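Local structure of inositol 2-dehydrogenase (Sinorhizobium meliloti, 4HKT) at the interface of chains A and B and the interface of chains A and C. The protein catalyses the NAD-dependent oxidation of myo-inositol to scyllo-inosose (2-keto-myo-inositol), the first step in the breakdown of myo-inositol to acetyl-CoA. Sequence-based numbering; all coordinates share one arbitrary frame. Chains: chain A/B/C, Inositol 2-dehydrogenase.

Contact 1: the interface of chains A and B. Residues chain A 241, 243, 247-248; chain B 152, 232-234.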
ATOM      1  N   GLU A 241       8.623  -5.259  13.091  1.00 14.39           N
ATOM      2  CA  GLU A 241       9.365  -4.158  12.552  1.00 15.89           C
ATOM      3  C   GLU A 241      10.676  -4.089  13.250  1.00 15.03           C
ATOM      4  O   GLU A 241      10.733  -4.229  14.465  1.00 15.13           O
ATOM      5  CB  GLU A 241       8.636  -2.856  12.811  1.00 17.60           C
ATOM      6  CG  GLU A 241       9.289  -1.654  12.139  1.00 20.96           C
ATOM      7  CD  GLU A 241       8.597  -0.349  12.511  1.00 25.53           C
ATOM      8  OE1 GLU A 241       7.502  -0.369  13.086  1.00 28.64           O
ATOM      9  OE2 GLU A 241       9.155   0.713  12.248  1.00 29.25           O
ATOM     10  N   HIS A 243      14.132  -1.578  13.444  1.00 14.07           N
ATOM     11  CA  HIS A 243      14.835  -0.352  13.132  1.00 15.35           C
ATOM     12  C   HIS A 243      16.271  -0.546  13.555  1.00 16.23           C
ATOM     13  O   HIS A 243      16.558  -0.983  14.675  1.00 16.09           O
ATOM     14  CB  HIS A 243      14.216   0.845  13.850  1.00 15.32           C
ATOM     15  CG  HIS A 243      14.961   2.123  13.653  1.00 17.00           C
ATOM     16  ND1 HIS A 243      14.974   2.816  12.453  1.00 18.72           N
ATOM     17  CD2 HIS A 243      15.705   2.852  14.510  1.00 17.11           C
ATOM     18  CE1 HIS A 243      15.701   3.910  12.591  1.00 18.76           C
ATOM     19  NE2 HIS A 243      16.145   3.964  13.833  1.00 18.37           N
ATOM     20  N   GLY A 247      18.813   1.434   8.421  1.00 16.32           N
ATOM     21  CA  GLY A 247      17.477   1.508   7.862  1.00 16.07           C
ATOM     22  C   GLY A 247      16.549   0.628   8.686  1.00 16.57           C
ATOM     23  O   GLY A 247      16.898   0.246   9.785  1.00 17.94           O
ATOM     24  N   ALA A 248      15.411   0.272   8.138  1.00 16.64           N
ATOM     25  CA  ALA A 248      14.456  -0.513   8.922  1.00 16.63           C
ATOM     26  C   ALA A 248      13.846  -1.513   8.016  1.00 17.04           C
ATOM     27  O   ALA A 248      13.867  -1.334   6.792  1.00 15.41           O
ATOM     28  CB  ALA A 248      13.402   0.413   9.533  1.00 15.96           C
TER
ATOM     29  N   ARG B 152      10.664   9.077  14.709  1.00 16.89           N
ATOM     30  CA  ARG B 152      12.086   8.937  14.455  1.00 17.36           C
ATOM     31  C   ARG B 152      12.525  10.134  13.657  1.00 19.07           C
ATOM     32  O   ARG B 152      11.963  10.401  12.586  1.00 17.15           O
ATOM     33  CB  ARG B 152      12.426   7.636  13.692  1.00 18.10           C
ATOM     34  CG  ARG B 152      11.968   6.376  14.436  1.00 19.11           C
ATOM     35  CD  ARG B 152      12.256   5.076  13.727  1.00 19.68           C
ATOM     36  NE  ARG B 152      11.746   3.993  14.552  1.00 18.69           N
ATOM     37  CZ  ARG B 152      11.248   2.842  14.117  1.00 19.64           C
ATOM     38  NH1 ARG B 152      11.212   2.526  12.846  1.00 19.57           N
ATOM     39  NH2 ARG B 152      10.757   1.976  14.995  1.00 22.68           N
ATOM     40  N   ALA B 232      16.948   8.118  11.606  1.00 18.35           N
ATOM     41  CA  ALA B 232      16.383   7.184  10.631  1.00 18.30           C
ATOM     42  C   ALA B 232      16.863   7.617   9.245  1.00 20.31           C
ATOM     43  O   ALA B 232      16.571   8.740   8.830  1.00 18.92           O
ATOM     44  CB  ALA B 232      14.880   7.237  10.681  1.00 19.38           C
ATOM     45  N   THR B 233      17.546   6.736   8.533  1.00 19.64           N
ATOM     46  CA  THR B 233      18.077   7.066   7.197  1.00 21.04           C
ATOM     47  C   THR B 233      16.974   7.379   6.189  1.00 22.03           C
ATOM     48  O   THR B 233      17.187   8.154   5.258  1.00 21.47           O
ATOM     49  CB  THR B 233      18.961   5.957   6.618  1.00 20.88           C
ATOM     50  OG1 THR B 233      18.245   4.705   6.543  1.00 19.64           O
ATOM     51  CG2 THR B 233      20.171   5.814   7.432  1.00 21.42           C
ATOM     52  N   TYR B 234      15.798   6.813   6.432  1.00 19.40           N
ATOM     53  CA  TYR B 234      14.640   6.957   5.551  1.00 20.14           C
ATOM     54  C   TYR B 234      13.798   8.229   5.797  1.00 20.60           C
ATOM     55  O   TYR B 234      12.789   8.480   5.110  1.00 23.58           O
ATOM     56  CB  TYR B 234      13.799   5.668   5.598  1.00 19.27           C
ATOM     57  CG  TYR B 234      13.521   5.142   6.987  1.00 19.07           C
ATOM     58  CD1 TYR B 234      12.393   5.533   7.668  1.00 20.55           C
ATOM     59  CD2 TYR B 234      14.407   4.266   7.627  1.00 19.99           C
ATOM     60  CE1 TYR B 234      12.138   5.081   8.953  1.00 21.47           C
ATOM     61  CE2 TYR B 234      14.155   3.791   8.915  1.00 19.88           C
ATOM     62  CZ  TYR B 234      13.015   4.212   9.560  1.00 21.48           C
ATOM     63  OH  TYR B 234      12.713   3.756  10.811  1.00 27.43           O
TER

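Contact 2: the interface of chains A and C. Residues chain A 260, 267, 269; chain C 260, 267, 269.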
ATOM      1  N   GLU A 260      -9.282  -4.973  -3.875  1.00 22.52           N
ATOM      2  CA  GLU A 260      -9.628  -3.685  -3.298  1.00 23.64           C
ATOM      3  C   GLU A 260     -10.852  -3.168  -4.008  1.00 24.45           C
ATOM      4  O   GLU A 260     -10.896  -3.239  -5.241  1.00 24.89           O
ATOM      5  CB  GLU A 260      -8.472  -2.699  -3.471  1.00 24.97           C
ATOM      6  CG  GLU A 260      -8.626  -1.469  -2.575  1.00 25.85           C
ATOM      7  CD  GLU A 260      -7.438  -0.535  -2.599  1.00 25.83           C
ATOM      8  OE1 GLU A 260      -6.889  -0.257  -3.695  1.00 24.62           O
ATOM      9  OE2 GLU A 260      -7.066  -0.045  -1.504  1.00 26.91           O
ATOM     10  N   TYR A 267     -11.639   3.279  -0.171  1.00 22.57           N
ATOM     11  CA  TYR A 267     -10.947   2.118  -0.726  1.00 23.08           C
ATOM     12  C   TYR A 267     -10.809   1.045   0.332  1.00 24.16           C
ATOM     13  O   TYR A 267     -10.109   1.238   1.334  1.00 24.12           O
ATOM     14  CB  TYR A 267      -9.541   2.504  -1.194  1.00 22.44           C
ATOM     15  CG  TYR A 267      -9.488   3.291  -2.477  1.00 23.46           C
ATOM     16  CD1 TYR A 267      -8.897   2.742  -3.627  1.00 24.22           C
ATOM     17  CD2 TYR A 267     -10.044   4.566  -2.570  1.00 24.03           C
ATOM     18  CE1 TYR A 267      -8.851   3.454  -4.828  1.00 23.83           C
ATOM     19  CE2 TYR A 267     -10.023   5.277  -3.792  1.00 24.40           C
ATOM     20  CZ  TYR A 267      -9.422   4.706  -4.902  1.00 23.96           C
ATOM     21  OH  TYR A 267      -9.372   5.359  -6.111  1.00 27.66           O
ATOM     22  N   ARG A 269      -9.876  -2.927   1.454  1.00 24.95           N
ATOM     23  CA  ARG A 269      -9.269  -4.226   1.306  1.00 23.81           C
ATOM     24  C   ARG A 269      -9.888  -5.189   2.320  1.00 23.12           C
ATOM     25  O   ARG A 269     -10.378  -4.771   3.366  1.00 22.51           O
ATOM     26  CB  ARG A 269      -7.761  -4.120   1.512  1.00 24.72           C
ATOM     27  CG  ARG A 269      -7.016  -3.438   0.383  1.00 27.03           C
ATOM     28  CD  ARG A 269      -5.542  -3.503   0.667  1.00 27.94           C
ATOM     29  NE  ARG A 269      -4.703  -2.974  -0.408  1.00 30.99           N
ATOM     30  CZ  ARG A 269      -4.026  -1.824  -0.370  1.00 34.12           C
ATOM     31  NH1 ARG A 269      -4.098  -1.012   0.685  1.00 35.15           N
ATOM     32  NH2 ARG A 269      -3.291  -1.457  -1.417  1.00 34.35           N
TER
ATOM     33  N   GLU C 260      -6.259   5.010   7.707  1.00 20.69           N
ATOM     34  CA  GLU C 260      -6.796   3.693   7.371  1.00 20.75           C
ATOM     35  C   GLU C 260      -7.555   3.187   8.542  1.00 20.06           C
ATOM     36  O   GLU C 260      -7.022   3.243   9.648  1.00 17.85           O
ATOM     37  CB  GLU C 260      -5.635   2.754   7.057  1.00 21.72           C
ATOM     38  CG  GLU C 260      -6.068   1.456   6.397  1.00 24.29           C
ATOM     39  CD  GLU C 260      -4.859   0.614   6.001  1.00 25.93           C
ATOM     40  OE1 GLU C 260      -3.985   0.337   6.850  1.00 23.62           O
ATOM     41  OE2 GLU C 260      -4.767   0.264   4.826  1.00 26.18           O
ATOM     42  N   TYR C 267     -10.114  -3.183   5.655  1.00 18.54           N
ATOM     43  CA  TYR C 267      -9.287  -2.030   5.794  1.00 19.67           C
ATOM     44  C   TYR C 267      -9.723  -0.957   4.804  1.00 21.64           C
ATOM     45  O   TYR C 267      -9.504  -1.126   3.612  1.00 21.96           O
ATOM     46  CB  TYR C 267      -7.829  -2.404   5.523  1.00 19.20           C
ATOM     47  CG  TYR C 267      -7.145  -3.172   6.652  1.00 19.58           C
ATOM     48  CD1 TYR C 267      -6.091  -2.616   7.355  1.00 19.71           C
ATOM     49  CD2 TYR C 267      -7.577  -4.437   7.017  1.00 18.89           C
ATOM     50  CE1 TYR C 267      -5.468  -3.315   8.395  1.00 21.24           C
ATOM     51  CE2 TYR C 267      -6.963  -5.148   8.029  1.00 19.79           C
ATOM     52  CZ  TYR C 267      -5.911  -4.596   8.722  1.00 19.50           C
ATOM     53  OH  TYR C 267      -5.334  -5.336   9.737  1.00 19.60           O
ATOM     54  N   ARG C 269      -9.513   3.164   3.481  1.00 22.98           N
ATOM     55  CA  ARG C 269      -8.802   4.440   3.329  1.00 24.68           C
ATOM     56  C   ARG C 269      -9.745   5.406   2.642  1.00 25.53           C
ATOM     57  O   ARG C 269     -10.659   4.990   1.936  1.00 24.94           O
ATOM     58  CB  ARG C 269      -7.578   4.288   2.441  1.00 26.10           C
ATOM     59  CG  ARG C 269      -6.539   3.308   2.930  1.00 30.30           C
ATOM     60  CD  ARG C 269      -5.980   2.499   1.760  1.00 35.37           C
ATOM     61  NE  ARG C 269      -4.899   3.170   1.113  1.00 38.79           N
ATOM     62  CZ  ARG C 269      -4.412   2.885  -0.099  1.00 37.92           C
ATOM     63  NH1 ARG C 269      -4.932   1.931  -0.888  1.00 38.32           N
ATOM     64  NH2 ARG C 269      -3.389   3.612  -0.535  1.00 36.05           N
TER
HETATM   65  O   HOH W   1      -5.898  -0.831   2.972  1.00 38.96           O

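Contact 3: the interface of chains A and C. Residues chain A 255, 269-272; chain C 266-267.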
ATOM      1  N   ARG A 255      -3.528 -11.529   4.235  1.00 25.05           N
ATOM      2  CA  ARG A 255      -4.941 -11.801   4.055  1.00 26.96           C
ATOM      3  C   ARG A 255      -5.121 -12.896   2.986  1.00 28.82           C
ATOM      4  O   ARG A 255      -4.240 -13.050   2.103  1.00 25.97           O
ATOM      5  CB  ARG A 255      -5.695 -10.519   3.629  1.00 26.54           C
ATOM      6  CG  ARG A 255      -5.109  -9.778   2.425  1.00 25.51           C
ATOM      7  CD  ARG A 255      -5.914  -8.551   2.048  1.00 25.12           C
ATOM      8  NE  ARG A 255      -6.189  -7.596   3.149  1.00 24.72           N
ATOM      9  CZ  ARG A 255      -5.334  -6.691   3.620  1.00 24.75           C
ATOM     10  NH1 ARG A 255      -4.105  -6.578   3.121  1.00 24.71           N
ATOM     11  NH2 ARG A 255      -5.717  -5.865   4.589  1.00 24.93           N
ATOM     12  N   ARG A 269      -9.876  -2.927   1.454  1.00 24.95           N
ATOM     13  CA  ARG A 269      -9.269  -4.226   1.306  1.00 23.81           C
ATOM     14  C   ARG A 269      -9.888  -5.189   2.320  1.00 23.12           C
ATOM     15  O   ARG A 269     -10.378  -4.771   3.366  1.00 22.51           O
ATOM     16  CB  ARG A 269      -7.761  -4.120   1.512  1.00 24.72           C
ATOM     17  CG  ARG A 269      -7.016  -3.438   0.383  1.00 27.03           C
ATOM     18  CD  ARG A 269      -5.542  -3.503   0.667  1.00 27.94           C
ATOM     19  NE  ARG A 269      -4.703  -2.974  -0.408  1.00 30.99           N
ATOM     20  CZ  ARG A 269      -4.026  -1.824  -0.370  1.00 34.12           C
ATOM     21  NH1 ARG A 269      -4.098  -1.012   0.685  1.00 35.15           N
ATOM     22  NH2 ARG A 269      -3.291  -1.457  -1.417  1.00 34.35           N
ATOM     23  N   PRO A 270      -9.879  -6.491   2.023  1.00 25.60           N
ATOM     24  CA  PRO A 270     -10.459  -7.428   2.993  1.00 24.57           C
ATOM     25  C   PRO A 270      -9.737  -7.446   4.362  1.00 24.48           C
ATOM     26  O   PRO A 270      -8.563  -7.052   4.449  1.00 22.24           O
ATOM     27  CB  PRO A 270     -10.315  -8.811   2.313  1.00 24.28           C
ATOM     28  CG  PRO A 270     -10.040  -8.542   0.886  1.00 25.05           C
ATOM     29  CD  PRO A 270      -9.374  -7.180   0.813  1.00 25.50           C
ATOM     30  N   PRO A 271     -10.440  -7.910   5.414  1.00 22.85           N
ATOM     31  CA  PRO A 271      -9.798  -8.104   6.711  1.00 24.59           C
ATOM     32  C   PRO A 271      -8.753  -9.236   6.613  1.00 23.94           C
ATOM     33  O   PRO A 271      -8.644  -9.904   5.561  1.00 24.04           O
ATOM     34  CB  PRO A 271     -10.976  -8.466   7.638  1.00 24.46           C
ATOM     35  CG  PRO A 271     -11.968  -9.119   6.731  1.00 24.47           C
ATOM     36  CD  PRO A 271     -11.852  -8.383   5.416  1.00 24.05           C
ATOM     37  N   LEU A 272      -7.971  -9.397   7.677  1.00 23.08           N
ATOM     38  CA  LEU A 272      -6.909 -10.398   7.742  1.00 25.02           C
ATOM     39  C   LEU A 272      -7.503 -11.801   7.933  1.00 26.45           C
ATOM     40  O   LEU A 272      -8.716 -11.947   8.043  1.00 24.09           O
ATOM     41  CB  LEU A 272      -5.948 -10.092   8.899  1.00 24.06           C
ATOM     42  CG  LEU A 272      -5.402  -8.646   8.963  1.00 23.60           C
ATOM     43  CD1 LEU A 272      -4.379  -8.478  10.082  1.00 22.92           C
ATOM     44  CD2 LEU A 272      -4.858  -8.171   7.615  1.00 21.76           C
TER
ATOM     45  N   GLY C 266     -13.164  -4.825   6.819  1.00 23.31           N
ATOM     46  CA  GLY C 266     -11.936  -4.683   6.075  1.00 21.70           C
ATOM     47  C   GLY C 266     -11.097  -3.472   6.479  1.00 19.83           C
ATOM     48  O   GLY C 266     -11.310  -2.856   7.515  1.00 18.30           O
ATOM     49  N   TYR C 267     -10.114  -3.183   5.655  1.00 18.54           N
ATOM     50  CA  TYR C 267      -9.287  -2.030   5.794  1.00 19.67           C
ATOM     51  C   TYR C 267      -9.723  -0.957   4.804  1.00 21.64           C
ATOM     52  O   TYR C 267      -9.504  -1.126   3.612  1.00 21.96           O
ATOM     53  CB  TYR C 267      -7.829  -2.404   5.523  1.00 19.20           C
ATOM     54  CG  TYR C 267      -7.145  -3.172   6.652  1.00 19.58           C
ATOM     55  CD1 TYR C 267      -6.091  -2.616   7.355  1.00 19.71           C
ATOM     56  CD2 TYR C 267      -7.577  -4.437   7.017  1.00 18.89           C
ATOM     57  CE1 TYR C 267      -5.468  -3.315   8.395  1.00 21.24           C
ATOM     58  CE2 TYR C 267      -6.963  -5.148   8.029  1.00 19.79           C
ATOM     59  CZ  TYR C 267      -5.911  -4.596   8.722  1.00 19.50           C
ATOM     60  OH  TYR C 267      -5.334  -5.336   9.737  1.00 19.60           O
TER

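Contact 1: the interface of chains A and B
Strand 237-244 of chain A presents A:Glu241 and A:His243 to B:Arg152, at the end of strand 144-152, and to the loop residue B:Tyr234, a sheet-face contact typical of the C-terminal domain in Gfo/Idh/MocA enzymes. B:Arg152 runs out extended and slides along A:His243 in the opposite direction. Its CD sits over the middle of the imidazole face, 3.8 Å from the ring centroid, while the guanidinium lies over A:His243 CB with its plane only 22° from that of the ring. Beyond the histidine, NH1 forms a salt bridge to A:Glu241 OE2 at 2.8 Å; the oxygen is met on its anti side by a donor tilted out of the carboxylate plane. The same NH1 gives a hydrogen bond within chain B to the phenol oxygen OH of B:Tyr234 (2.8 Å), in the guanidinium plane. That hydroxyl also meets A:His243 ND1 at 2.9 Å, a hydrogen bond whose direction is not seen. A chi1 of 175° carries the histidine ring toward chain B, and a chi2 of 72° turns ND1 to the phenol oxygen and a face to the arginine. A:Ala248 CB touches the tyrosine rim at CE2, 3.5 Å away. Charge, stacking and the shared phenol probably help to hold the two chains together in the deposited assembly.

Contact 2: the interface of chains A and C
Backbone pairing brings strands 266-269 of chains A and C together as an antiparallel beta ladder across the two-fold axis. A:Tyr267 N bonds to C:Arg269 O at 2.9 Å and C:Arg269 N returns to A:Tyr267 O; the symmetry-related pair links A:Arg269 N to C:Tyr267 O at 2.8 Å and C:Tyr267 N to A:Arg269 O. Ionic contacts lie above the ladder, where the symmetry breaks down. C:Arg269, bent at chi2 and chi3 (140° and 86°), brings NH1 to A:Glu260 OE2 at 3.0 Å. The carboxylate accepts through its syn lone pair and lies nearly coplanar with the guanidinium. A:Arg269 stays extended instead, and A:Glu260 OE2 rests over its guanidinium face, 3.8 Å from its NH1 in a same-chain salt bridge. One carboxylate oxygen thus serves both arginines, whose NH1 atoms come within 3.4 Å of each other, and its charge probably eases their closeness. Replacing C:Arg269 with an alanine would probably leave A:Glu260 without its cross-chain mate and its carboxylate freer to turn. Water mediates the remaining link: A:Arg269 NH1 bonds to water 1 at 2.9 Å, and the water in turn reaches the carboxylate of C:Glu260. The site probably helps to join the chains of the deposited assembly, by a short antiparallel strand pair with charged side chains above it.

Contact 3: the interface of chains A and C
C:Tyr267 lays one side of its ring against chain A, with A:Arg255 over the face and A:Leu272 on the same side farther out, by the phenol end, while C:Gly266 lies along the start of the chain A loop that follows strand 266-269. A:Arg255 meets the tyrosine with a guanidinium nitrogen: NH2 stands over the ring face, near its rim, 3.8 Å from the centroid, in a cation-pi contact. The guanidinium plane is turned 89° to the ring, so an edge of the arginine points down onto the face, with NH2 3.4 Å from C:Tyr267 CD2. Its pose is fixed from within chain A. NE and NH2 together grip the carbonyl oxygen of A:Pro270 side-on, NE at 2.8 Å and NH2 at 3.1 Å from A:Pro270 O, both with the oxygen in the guanidinium plane. The bend at chi3 (52°) folds the end of the arginine round to this carbonyl, and A:Arg269 CB packs against one guanidinium face. A:Leu272 CD2 lies 3.7 Å from C:Tyr267 CE2, and CD1 comes to 3.3 Å from C:Tyr267 OH. C:Gly266, with no side chain in the way, has its CA 3.8 Å from A:Pro271 CD. The backbone bonds between A:Arg269 and C:Tyr267 keep the tyrosine beside the loop. In the fold, the patch flanks the inter-chain strand pair: chain A's loop residues 270-272, braced by A:Arg255 from the loop between strands 248-251 and 259-263, receive the tyrosine at the opening of chain C's strand 266-269.

Contacts 2 and 3 are neighbouring parts of one A-C interface: their C-alpha centres lie about 7 Å apart, and both use A:Arg269 and C:Tyr267, the strand pairing of contact 2 leading directly to the side-chain packing of contact 3. Contact 1 joins chain A to a different subunit, its C-alpha centre about 25 Å from that of contact 2 and 26 Å from that of contact 3. Chain A therefore meets two partners through separate surfaces, both built largely from strands and the loops beside them, 237-244 and 248-251 in one, 259-263 and 266-269 in the other. Each interface is two-fold symmetric, which fits the four-chain deposited assembly.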